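Local atomic coordinates of DNA polymerase (Pyrobaculum calidifontis, PDB entry 5MDN), a protein that probably catalyses template-directed DNA synthesis, adding deoxyribonucleotides from their triphosphates to a growing DNA strand with release of diphosphate. Residues 315-318 against 319-323; 558-561 against 562-565; 576-579 against 580-584. All coordinates share one frame; numbering follows the deposited sequence.

Contact 1 of 3, residues 315-318 against 319-323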
ATOM      1  N   LYS A 315      -2.029 -27.047  -5.562  1.00 84.94           N
ATOM      2  CA  LYS A 315      -2.706 -28.228  -6.095  1.00 86.60           C
ATOM      3  C   LYS A 315      -4.129 -27.900  -6.537  1.00 85.26           C
ATOM      4  O   LYS A 315      -5.092 -28.562  -6.144  1.00 82.56           O
ATOM      5  CB  LYS A 315      -2.728 -29.362  -5.074  1.00 90.00           C
ATOM      6  CG  LYS A 315      -1.364 -29.773  -4.562  1.00 95.70           C
ATOM      7  CD  LYS A 315      -1.468 -30.970  -3.628  1.00100.41           C
ATOM      8  CE  LYS A 315      -0.699 -32.165  -4.165  1.00100.44           C
ATOM      9  NZ  LYS A 315      -0.784 -33.338  -3.254  1.00100.48           N
ATOM     10  N   VAL A 316      -4.292 -26.873  -7.373  1.00 84.35           N
ATOM     11  CA  VAL A 316      -5.612 -26.664  -7.962  1.00 80.70           C
ATOM     12  C   VAL A 316      -5.804 -27.570  -9.175  1.00 79.11           C
ATOM     13  O   VAL A 316      -6.939 -27.932  -9.507  1.00 83.17           O
ATOM     14  CB  VAL A 316      -5.851 -25.186  -8.320  1.00 79.42           C
ATOM     15  CG1 VAL A 316      -5.297 -24.270  -7.243  1.00 79.84           C
ATOM     16  CG2 VAL A 316      -5.270 -24.853  -9.676  1.00 78.64           C
ATOM     17  N   TYR A 317      -4.716 -27.934  -9.864  1.00 78.45           N
ATOM     18  CA  TYR A 317      -4.822 -28.901 -10.952  1.00 78.84           C
ATOM     19  C   TYR A 317      -5.344 -30.237 -10.440  1.00 77.51           C
ATOM     20  O   TYR A 317      -6.180 -30.876 -11.087  1.00 79.39           O
ATOM     21  CB  TYR A 317      -3.465 -29.072 -11.640  1.00 83.61           C
ATOM     22  CG  TYR A 317      -2.467 -29.912 -10.867  1.00 86.65           C
ATOM     23  CD1 TYR A 317      -1.676 -29.349  -9.875  1.00 93.05           C
ATOM     24  CD2 TYR A 317      -2.313 -31.268 -11.136  1.00 90.22           C
ATOM     25  CE1 TYR A 317      -0.766 -30.113  -9.166  1.00 97.90           C
ATOM     26  CE2 TYR A 317      -1.406 -32.039 -10.433  1.00 94.98           C
ATOM     27  CZ  TYR A 317      -0.634 -31.458  -9.449  1.00 96.83           C
ATOM     28  OH  TYR A 317       0.272 -32.222  -8.747  1.00100.31           O
ATOM     29  N   GLU A 318      -4.860 -30.673  -9.274  1.00 82.22           N
ATOM     30  CA  GLU A 318      -5.264 -31.965  -8.731  1.00 83.30           C
ATOM     31  C   GLU A 318      -6.753 -31.984  -8.404  1.00 77.99           C
ATOM     32  O   GLU A 318      -7.447 -32.965  -8.700  1.00 81.26           O
ATOM     33  CB  GLU A 318      -4.393 -32.303  -7.522  1.00 87.43           C
ATOM     34  CG  GLU A 318      -4.621 -33.681  -6.942  1.00 92.18           C
ATOM     35  CD  GLU A 318      -3.431 -34.150  -6.125  1.00 95.19           C
ATOM     36  OE1 GLU A 318      -2.412 -34.505  -6.758  1.00 94.73           O
ATOM     37  OE2 GLU A 318      -3.497 -34.158  -4.878  1.00 95.84           O
ATOM     38  N   TYR A 319      -7.262 -30.912  -7.792  1.00 75.89           N
ATOM     39  CA  TYR A 319      -8.691 -30.829  -7.516  1.00 76.66           C
ATOM     40  C   TYR A 319      -9.511 -30.619  -8.784  1.00 77.81           C
ATOM     41  O   TYR A 319     -10.731 -30.815  -8.757  1.00 73.05           O
ATOM     42  CB  TYR A 319      -8.976 -29.703  -6.519  1.00 77.71           C
ATOM     43  CG  TYR A 319      -8.614 -30.031  -5.083  1.00 78.03           C
ATOM     44  CD1 TYR A 319      -7.295 -30.256  -4.709  1.00 79.41           C
ATOM     45  CD2 TYR A 319      -9.594 -30.115  -4.101  1.00 76.83           C
ATOM     46  CE1 TYR A 319      -6.964 -30.558  -3.399  1.00 80.71           C
ATOM     47  CE2 TYR A 319      -9.274 -30.418  -2.791  1.00 74.92           C
ATOM     48  CZ  TYR A 319      -7.957 -30.637  -2.445  1.00 78.43           C
ATOM     49  OH  TYR A 319      -7.635 -30.936  -1.143  1.00 79.73           O
ATOM     50  N   TRP A 320      -8.875 -30.224  -9.887  1.00 72.29           N
ATOM     51  CA  TRP A 320      -9.563 -29.975 -11.149  1.00 74.54           C
ATOM     52  C   TRP A 320      -9.706 -31.236 -11.993  1.00 77.84           C
ATOM     53  O   TRP A 320     -10.733 -31.424 -12.653  1.00 74.42           O
ATOM     54  CB  TRP A 320      -8.822 -28.893 -11.937  1.00 75.94           C
ATOM     55  CG  TRP A 320      -9.411 -28.566 -13.277  1.00 78.60           C
ATOM     56  CD1 TRP A 320      -8.862 -28.831 -14.497  1.00 79.44           C
ATOM     57  CD2 TRP A 320     -10.657 -27.903 -13.534  1.00 78.09           C
ATOM     58  NE1 TRP A 320      -9.685 -28.374 -15.497  1.00 80.06           N
ATOM     59  CE2 TRP A 320     -10.794 -27.803 -14.932  1.00 78.36           C
ATOM     60  CE3 TRP A 320     -11.671 -27.392 -12.718  1.00 76.29           C
ATOM     61  CZ2 TRP A 320     -11.902 -27.208 -15.533  1.00 77.21           C
ATOM     62  CZ3 TRP A 320     -12.768 -26.798 -13.317  1.00 73.82           C
ATOM     63  CH2 TRP A 320     -12.874 -26.710 -14.710  1.00 76.39           C
ATOM     64  N   ASN A 321      -8.692 -32.104 -11.991  1.00 81.38           N
ATOM     65  CA  ASN A 321      -8.732 -33.357 -12.732  1.00 82.01           C
ATOM     66  C   ASN A 321      -9.404 -34.481 -11.949  1.00 83.62           C
ATOM     67  O   ASN A 321      -9.254 -35.655 -12.313  1.00 85.18           O
ATOM     68  CB  ASN A 321      -7.318 -33.777 -13.145  1.00 81.01           C
ATOM     69  CG  ASN A 321      -6.522 -32.636 -13.746  1.00 78.76           C
ATOM     70  OD1 ASN A 321      -5.421 -32.324 -13.295  1.00 73.37           O
ATOM     71  ND2 ASN A 321      -7.074 -32.011 -14.780  1.00 81.67           N
ATOM     72  N   ASP A 322     -10.141 -34.152 -10.894  1.00 79.94           N
ATOM     73  CA  ASP A 322     -10.794 -35.145 -10.045  1.00 80.99           C
ATOM     74  C   ASP A 322     -12.226 -34.687  -9.805  1.00 83.09           C
ATOM     75  O   ASP A 322     -12.443 -33.735  -9.027  1.00 88.28           O
ATOM     76  CB  ASP A 322     -10.040 -35.317  -8.728  1.00 84.02           C
ATOM     77  CG  ASP A 322     -10.506 -36.528  -7.932  1.00 88.34           C
ATOM     78  OD1 ASP A 322     -11.665 -36.962  -8.100  1.00 87.95           O
ATOM     79  OD2 ASP A 322      -9.702 -37.051  -7.131  1.00 94.07           O
ATOM     80  N   PRO A 323     -13.219 -35.313 -10.443  1.00 86.28           N
ATOM     81  CA  PRO A 323     -14.610 -34.870 -10.250  1.00 84.53           C
ATOM     82  C   PRO A 323     -15.096 -34.962  -8.814  1.00 83.11           C
ATOM     83  O   PRO A 323     -16.112 -34.339  -8.482  1.00 80.52           O
ATOM     84  CB  PRO A 323     -15.405 -35.812 -11.166  1.00 87.08           C
ATOM     85  CG  PRO A 323     -14.422 -36.233 -12.211  1.00 87.59           C
ATOM     86  CD  PRO A 323     -13.101 -36.332 -11.500  1.00 86.38           C
TER

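Contact 2 of 3, residues 558-561 against 562-565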
ATOM      1  N   TYR A 558       8.083  -0.167  26.947  1.00 68.40           N
ATOM      2  CA  TYR A 558       8.700   0.150  25.669  1.00 71.48           C
ATOM      3  C   TYR A 558       8.299   1.559  25.270  1.00 70.13           C
ATOM      4  O   TYR A 558       7.202   2.021  25.591  1.00 68.09           O
ATOM      5  CB  TYR A 558       8.286  -0.866  24.593  1.00 75.44           C
ATOM      6  CG  TYR A 558       8.659  -0.489  23.175  1.00 75.28           C
ATOM      7  CD1 TYR A 558       9.889  -0.853  22.643  1.00 77.35           C
ATOM      8  CD2 TYR A 558       7.772   0.205  22.360  1.00 75.71           C
ATOM      9  CE1 TYR A 558      10.233  -0.521  21.347  1.00 79.05           C
ATOM     10  CE2 TYR A 558       8.108   0.543  21.063  1.00 77.48           C
ATOM     11  CZ  TYR A 558       9.339   0.177  20.562  1.00 79.77           C
ATOM     12  OH  TYR A 558       9.678   0.508  19.271  1.00 84.59           O
ATOM     13  N   GLY A 559       9.205   2.245  24.579  1.00 71.97           N
ATOM     14  CA  GLY A 559       8.898   3.560  24.063  1.00 75.14           C
ATOM     15  C   GLY A 559       9.810   3.978  22.932  1.00 78.92           C
ATOM     16  O   GLY A 559      11.025   4.095  23.111  1.00 82.44           O
ATOM     17  N   ASP A 560       9.234   4.208  21.762  1.00 81.76           N
ATOM     18  CA  ASP A 560       9.960   4.754  20.628  1.00 80.42           C
ATOM     19  C   ASP A 560       9.334   6.085  20.214  1.00 82.67           C
ATOM     20  O   ASP A 560       8.421   6.603  20.866  1.00 79.27           O
ATOM     21  CB  ASP A 560      10.018   3.744  19.476  1.00 78.86           C
ATOM     22  CG  ASP A 560       8.654   3.359  18.963  1.00 79.67           C
ATOM     23  OD1 ASP A 560       7.649   3.850  19.507  1.00 86.75           O
ATOM     24  OD2 ASP A 560       8.585   2.567  18.003  1.00 77.07           O
ATOM     25  N   THR A 561       9.855   6.644  19.123  1.00 83.87           N
ATOM     26  CA  THR A 561       9.453   7.978  18.687  1.00 86.44           C
ATOM     27  C   THR A 561       7.953   8.091  18.421  1.00 80.31           C
ATOM     28  O   THR A 561       7.369   9.158  18.642  1.00 76.40           O
ATOM     29  CB  THR A 561      10.246   8.373  17.439  1.00 91.79           C
ATOM     30  OG1 THR A 561      11.150   7.316  17.093  1.00 93.56           O
ATOM     31  CG2 THR A 561      11.028   9.653  17.695  1.00 91.27           C
ATOM     32  N   ASP A 562       7.308   7.022  17.948  1.00 84.58           N
ATOM     33  CA  ASP A 562       5.906   7.105  17.556  1.00 81.95           C
ATOM     34  C   ASP A 562       4.930   6.491  18.560  1.00 73.87           C
ATOM     35  O   ASP A 562       3.720   6.724  18.436  1.00 68.55           O
ATOM     36  CB  ASP A 562       5.708   6.480  16.161  1.00 84.86           C
ATOM     37  CG  ASP A 562       6.040   4.999  16.122  1.00 90.55           C
ATOM     38  OD1 ASP A 562       6.590   4.490  17.120  1.00 94.36           O
ATOM     39  OD2 ASP A 562       5.754   4.347  15.087  1.00 93.04           O
ATOM     40  N   SER A 563       5.401   5.712  19.533  1.00 74.31           N
ATOM     41  CA  SER A 563       4.498   5.129  20.522  1.00 73.43           C
ATOM     42  C   SER A 563       5.288   4.703  21.753  1.00 70.14           C
ATOM     43  O   SER A 563       6.517   4.604  21.725  1.00 64.86           O
ATOM     44  CB  SER A 563       3.730   3.932  19.945  1.00 75.99           C
ATOM     45  OG  SER A 563       4.614   2.889  19.584  1.00 75.91           O
ATOM     46  N   LEU A 564       4.566   4.484  22.850  1.00 67.51           N
ATOM     47  CA  LEU A 564       5.147   3.830  24.016  1.00 66.85           C
ATOM     48  C   LEU A 564       4.143   2.853  24.614  1.00 64.08           C
ATOM     49  O   LEU A 564       2.936   3.109  24.616  1.00 61.39           O
ATOM     50  CB  LEU A 564       5.630   4.845  25.073  1.00 63.46           C
ATOM     51  CG  LEU A 564       4.827   6.051  25.576  1.00 64.49           C
ATOM     52  CD1 LEU A 564       3.584   5.659  26.358  1.00 64.26           C
ATOM     53  CD2 LEU A 564       5.726   6.933  26.428  1.00 63.67           C
ATOM     54  N   PHE A 565       4.652   1.726  25.102  1.00 65.32           N
ATOM     55  CA  PHE A 565       3.831   0.676  25.691  1.00 65.32           C
ATOM     56  C   PHE A 565       3.853   0.838  27.205  1.00 65.48           C
ATOM     57  O   PHE A 565       4.925   0.989  27.799  1.00 61.47           O
ATOM     58  CB  PHE A 565       4.338  -0.719  25.308  1.00 63.38           C
ATOM     59  CG  PHE A 565       4.231  -1.053  23.832  1.00 62.86           C
ATOM     60  CD1 PHE A 565       4.289  -0.071  22.854  1.00 63.81           C
ATOM     61  CD2 PHE A 565       4.090  -2.372  23.432  1.00 63.01           C
ATOM     62  CE1 PHE A 565       4.199  -0.394  21.513  1.00 63.29           C
ATOM     63  CE2 PHE A 565       3.998  -2.701  22.092  1.00 62.25           C
ATOM     64  CZ  PHE A 565       4.053  -1.711  21.132  1.00 62.00           C
TER

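Contact 3 of 3, residues 576-579 against 580-584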
ATOM      1  N   VAL A 576      -2.713  10.434  29.867  1.00 67.13           N
ATOM      2  CA  VAL A 576      -3.219  10.919  28.587  1.00 67.46           C
ATOM      3  C   VAL A 576      -3.716  12.353  28.719  1.00 67.76           C
ATOM      4  O   VAL A 576      -3.426  13.209  27.876  1.00 74.29           O
ATOM      5  CB  VAL A 576      -4.325   9.985  28.062  1.00 67.25           C
ATOM      6  CG1 VAL A 576      -4.966  10.565  26.809  1.00 67.38           C
ATOM      7  CG2 VAL A 576      -3.766   8.599  27.789  1.00 66.37           C
ATOM      8  N   LYS A 577      -4.475  12.633  29.780  1.00 74.18           N
ATOM      9  CA  LYS A 577      -4.954  13.992  30.009  1.00 73.02           C
ATOM     10  C   LYS A 577      -3.801  14.949  30.288  1.00 66.88           C
ATOM     11  O   LYS A 577      -3.912  16.149  30.010  1.00 59.37           O
ATOM     12  CB  LYS A 577      -5.973  13.991  31.148  1.00 78.42           C
ATOM     13  CG  LYS A 577      -6.917  15.182  31.146  1.00 82.84           C
ATOM     14  CD  LYS A 577      -8.059  14.968  32.129  1.00 85.26           C
ATOM     15  CE  LYS A 577      -9.107  16.062  32.008  1.00 86.38           C
ATOM     16  NZ  LYS A 577     -10.416  15.628  32.571  1.00 87.33           N
ATOM     17  N   TYR A 578      -2.697  14.442  30.843  1.00 64.45           N
ATOM     18  CA  TYR A 578      -1.508  15.266  31.045  1.00 63.87           C
ATOM     19  C   TYR A 578      -0.929  15.730  29.713  1.00 64.14           C
ATOM     20  O   TYR A 578      -0.648  16.919  29.528  1.00 64.04           O
ATOM     21  CB  TYR A 578      -0.465  14.488  31.850  1.00 61.95           C
ATOM     22  CG  TYR A 578       0.922  15.096  31.850  1.00 61.21           C
ATOM     23  CD1 TYR A 578       1.238  16.164  32.680  1.00 62.55           C
ATOM     24  CD2 TYR A 578       1.923  14.582  31.035  1.00 59.70           C
ATOM     25  CE1 TYR A 578       2.509  16.715  32.685  1.00 61.10           C
ATOM     26  CE2 TYR A 578       3.194  15.123  31.035  1.00 61.05           C
ATOM     27  CZ  TYR A 578       3.483  16.189  31.862  1.00 61.07           C
ATOM     28  OH  TYR A 578       4.748  16.731  31.863  1.00 61.31           O
ATOM     29  N   VAL A 579      -0.750  14.801  28.769  1.00 63.05           N
ATOM     30  CA  VAL A 579      -0.123  15.142  27.494  1.00 67.95           C
ATOM     31  C   VAL A 579      -0.973  16.137  26.715  1.00 67.97           C
ATOM     32  O   VAL A 579      -0.441  16.990  25.992  1.00 63.02           O
ATOM     33  CB  VAL A 579       0.146  13.863  26.677  1.00 70.08           C
ATOM     34  CG1 VAL A 579       0.870  14.193  25.380  1.00 69.10           C
ATOM     35  CG2 VAL A 579       0.958  12.871  27.494  1.00 71.28           C
ATOM     36  N   GLU A 580      -2.299  16.059  26.849  1.00 61.15           N
ATOM     37  CA  GLU A 580      -3.162  17.045  26.208  1.00 68.28           C
ATOM     38  C   GLU A 580      -2.978  18.423  26.839  1.00 72.96           C
ATOM     39  O   GLU A 580      -2.763  19.415  26.135  1.00 75.20           O
ATOM     40  CB  GLU A 580      -4.621  16.600  26.293  1.00 72.60           C
ATOM     41  CG  GLU A 580      -5.498  17.067  25.131  1.00 79.45           C
ATOM     42  CD  GLU A 580      -5.545  18.577  24.989  1.00 82.90           C
ATOM     43  OE1 GLU A 580      -6.118  19.238  25.880  1.00 89.55           O
ATOM     44  OE2 GLU A 580      -5.006  19.101  23.986  1.00 72.60           O
ATOM     45  N   GLU A 581      -3.077  18.505  28.166  1.00 77.73           N
ATOM     46  CA  GLU A 581      -2.975  19.799  28.838  1.00 75.52           C
ATOM     47  C   GLU A 581      -1.558  20.359  28.754  1.00 69.14           C
ATOM     48  O   GLU A 581      -1.371  21.558  28.522  1.00 71.59           O
ATOM     49  CB  GLU A 581      -3.434  19.666  30.289  1.00 79.37           C
ATOM     50  CG  GLU A 581      -4.927  19.397  30.425  1.00 86.13           C
ATOM     51  CD  GLU A 581      -5.385  19.308  31.866  1.00 93.50           C
ATOM     52  OE1 GLU A 581      -4.543  19.481  32.772  1.00101.77           O
ATOM     53  OE2 GLU A 581      -6.590  19.065  32.095  1.00 98.09           O
ATOM     54  N   ARG A 582      -0.548  19.507  28.936  1.00 70.24           N
ATOM     55  CA  ARG A 582       0.839  19.966  28.955  1.00 67.95           C
ATOM     56  C   ARG A 582       1.380  20.227  27.555  1.00 69.03           C
ATOM     57  O   ARG A 582       2.000  21.266  27.306  1.00 68.42           O
ATOM     58  CB  ARG A 582       1.713  18.931  29.670  1.00 68.56           C
ATOM     59  CG  ARG A 582       3.213  19.216  29.666  1.00 70.00           C
ATOM     60  CD  ARG A 582       3.594  20.601  30.143  1.00 72.39           C
ATOM     61  NE  ARG A 582       4.900  20.991  29.612  1.00 75.24           N
ATOM     62  CZ  ARG A 582       6.065  20.543  30.071  1.00 80.98           C
ATOM     63  NH1 ARG A 582       6.101  19.681  31.078  1.00 80.17           N
ATOM     64  NH2 ARG A 582       7.199  20.955  29.518  1.00 83.79           N
ATOM     65  N   HIS A 583       1.153  19.300  26.625  1.00 67.18           N
ATOM     66  CA  HIS A 583       1.775  19.379  25.314  1.00 65.63           C
ATOM     67  C   HIS A 583       0.802  19.677  24.180  1.00 61.94           C
ATOM     68  O   HIS A 583       1.250  19.893  23.049  1.00 59.25           O
ATOM     69  CB  HIS A 583       2.529  18.075  25.019  1.00 67.71           C
ATOM     70  CG  HIS A 583       3.766  17.901  25.844  1.00 69.62           C
ATOM     71  ND1 HIS A 583       3.889  16.921  26.805  1.00 71.13           N
ATOM     72  CD2 HIS A 583       4.930  18.594  25.863  1.00 71.05           C
ATOM     73  CE1 HIS A 583       5.078  17.011  27.374  1.00 73.47           C
ATOM     74  NE2 HIS A 583       5.730  18.018  26.820  1.00 72.62           N
ATOM     75  N   GLY A 584      -0.502  19.700  24.445  1.00 63.12           N
ATOM     76  CA  GLY A 584      -1.461  19.959  23.388  1.00 61.61           C
ATOM     77  C   GLY A 584      -1.529  18.873  22.341  1.00 62.75           C
ATOM     78  O   GLY A 584      -1.835  19.159  21.179  1.00 67.99           O
TER

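Contact 1 of 3, residues 315-318 against 319-323
Tyr-319 lays its ring obliquely against the backbone of Lys-315, one turn earlier, with CD1 3.1 Å from the Lys-315 carbonyl O. Its CG is anti to the carbonyl carbon (chi1 -76°), which sends the ring back toward the start of the short helix. A broad, partly polar ring suits this half-covered place, since it also rests on Leu-329 of helix 326-356 and makes a cation-pi contact with Lys-325. The backbone is gripped less regularly. Tyr-317 O takes a sound bond from Asn-321 N (2.9 Å, nearly along the C=O axis) and a weak one from Trp-320 N (3.0 Å), while Trp-320 N is also weakly bonded to Val-316 O (3.0 Å). With two of these three bonds weak, the turn is only loosely bonded. On the more polar flank, Glu-318 stretches its chain to meet Lys-315 in a weak salt bridge, NZ to OE2 3.3 Å. Further on, Asp-322 brings CB to 3.5 Å from Glu-318 O, and its OD1 accepts from Ala-324 N, forming an Asx turn. Val-316 is buried and points away from 319-323, its side chain about 5 Å from a bound magnesium ion and about 9 Å from that of Asp-169, so this short, weakly bonded helical turn borders the metal-binding region of the exonuclease domain.

Contact 2 of 3, residues 558-561 against 562-565
Tyr-558 turns the edge of its ring toward the face of Phe-565, a T-shaped pair with centroids 5.0 Å apart and planes at 73°. The two side chains run side by side from an antiparallel hydrogen-bonded pair, in which Phe-565 N donates to Tyr-558 O (2.6 Å) and the return bond is long and weak. This is the tightly packed end: Val-418 and Tyr-605 also lie against Phe-565, so flat aromatic rings suit this buried face. On the other face Gly-559 pairs with Leu-564 and, lacking a side chain, brings its CA to 3.7 Å from Leu-564 CB. The segment Tyr-Gly-Asp-Thr-Asp is motif C of family B polymerases, carried on a palm-domain beta hairpin whose two strands are joined by a type I turn at Thr-561 and Asp-562; in relatives its carboxylates belong to the polymerase active site. Next to the turn Asp-560 N bonds to Ser-563 O (2.7 Å), in line with its carbonyl, closing the hairpin. With CG between the backbone N and carbonyl carbon (chi1 61°), the Asp-560 carboxylate bends over the turn, where OD1 accepts from Ser-563 N (2.9 Å) and, on the syn side, from Ser-563 OG (3.2 Å). OD2 is met from above the carboxylate plane by Tyr-558 OH at 2.7 Å. Serine suits its place at Ser-563, and Tyr-558 serves both the ring pair and the carboxylate. The looser side is the turn, where Asp-562 alone is not fully buried. Its OD1 lies 2.7 Å from Asp-560 OD1, the carboxylate planes 64° apart.

Contact 3 of 3, residues 576-579 against 580-584
Tyr-578 spreads one ring face beneath the aliphatic start of Arg-582, one helical turn on. Arg-582 CB stands 4.0 Å from the ring centroid and 17° off its normal, a CH-pi contact, with CG reaching 3.7 Å from CZ. Both side chains leave the helix the same way, each with CG anti to its own N (chi1 166° and 175°); the arginine then bends, leaving its guanidinium perpendicular to the ring. Tyrosine suits this boundary, because its flat face covers methylenes while its OH bonds to Asp-544 OD1. Val-579 marks the inner side. Its branched, apolar side chain fits a buried position, and CG1 comes to 4.2 Å from His-583 CB, while its carbonyl O accepts from His-583 N at 2.9 Å. Glu-580 belongs to the exposed side: its N donates to Val-576 O (3.2 Å), while its chain bends away toward solvent, where a carboxylate is at home. The matching bond from Arg-582 N to Tyr-578 O, 2.7 Å, lies nearly along the carbonyl and sets Arg-582 one turn beyond Tyr-578. Gly-584 leaves the helix with positive phi, a conformation easy for a residue without a side chain, and its N still donates to Glu-580 O (2.8 Å). Helix 572-583 packs Val-579 and His-583 on Val-545 of helix 528-551, stacks Tyr-578 on Tyr-548, and leads from strand 563-567 toward strand 588-593.

How the contacts relate
From the N terminus, contact 1 comes first, on the short helix 316-320 that precedes the long helix 326-356. Contacts 2 and 3 follow much later in the chain. The three are in series, none nesting in or crossing another, and each closes only a local turn. Contact 2 closes the hairpin of strands 556-560 and 563-567, two neighbouring inner strands of an antiparallel five-stranded sheet. The chain then enters helix 572-583, where contact 3 lies, with its centre 16 Å from that of contact 2, before rejoining the same sheet at strand 588-593. Contact 1 lies about 50 Å from contact 2, centre to centre, beside the exonuclease metal region rather than the palm.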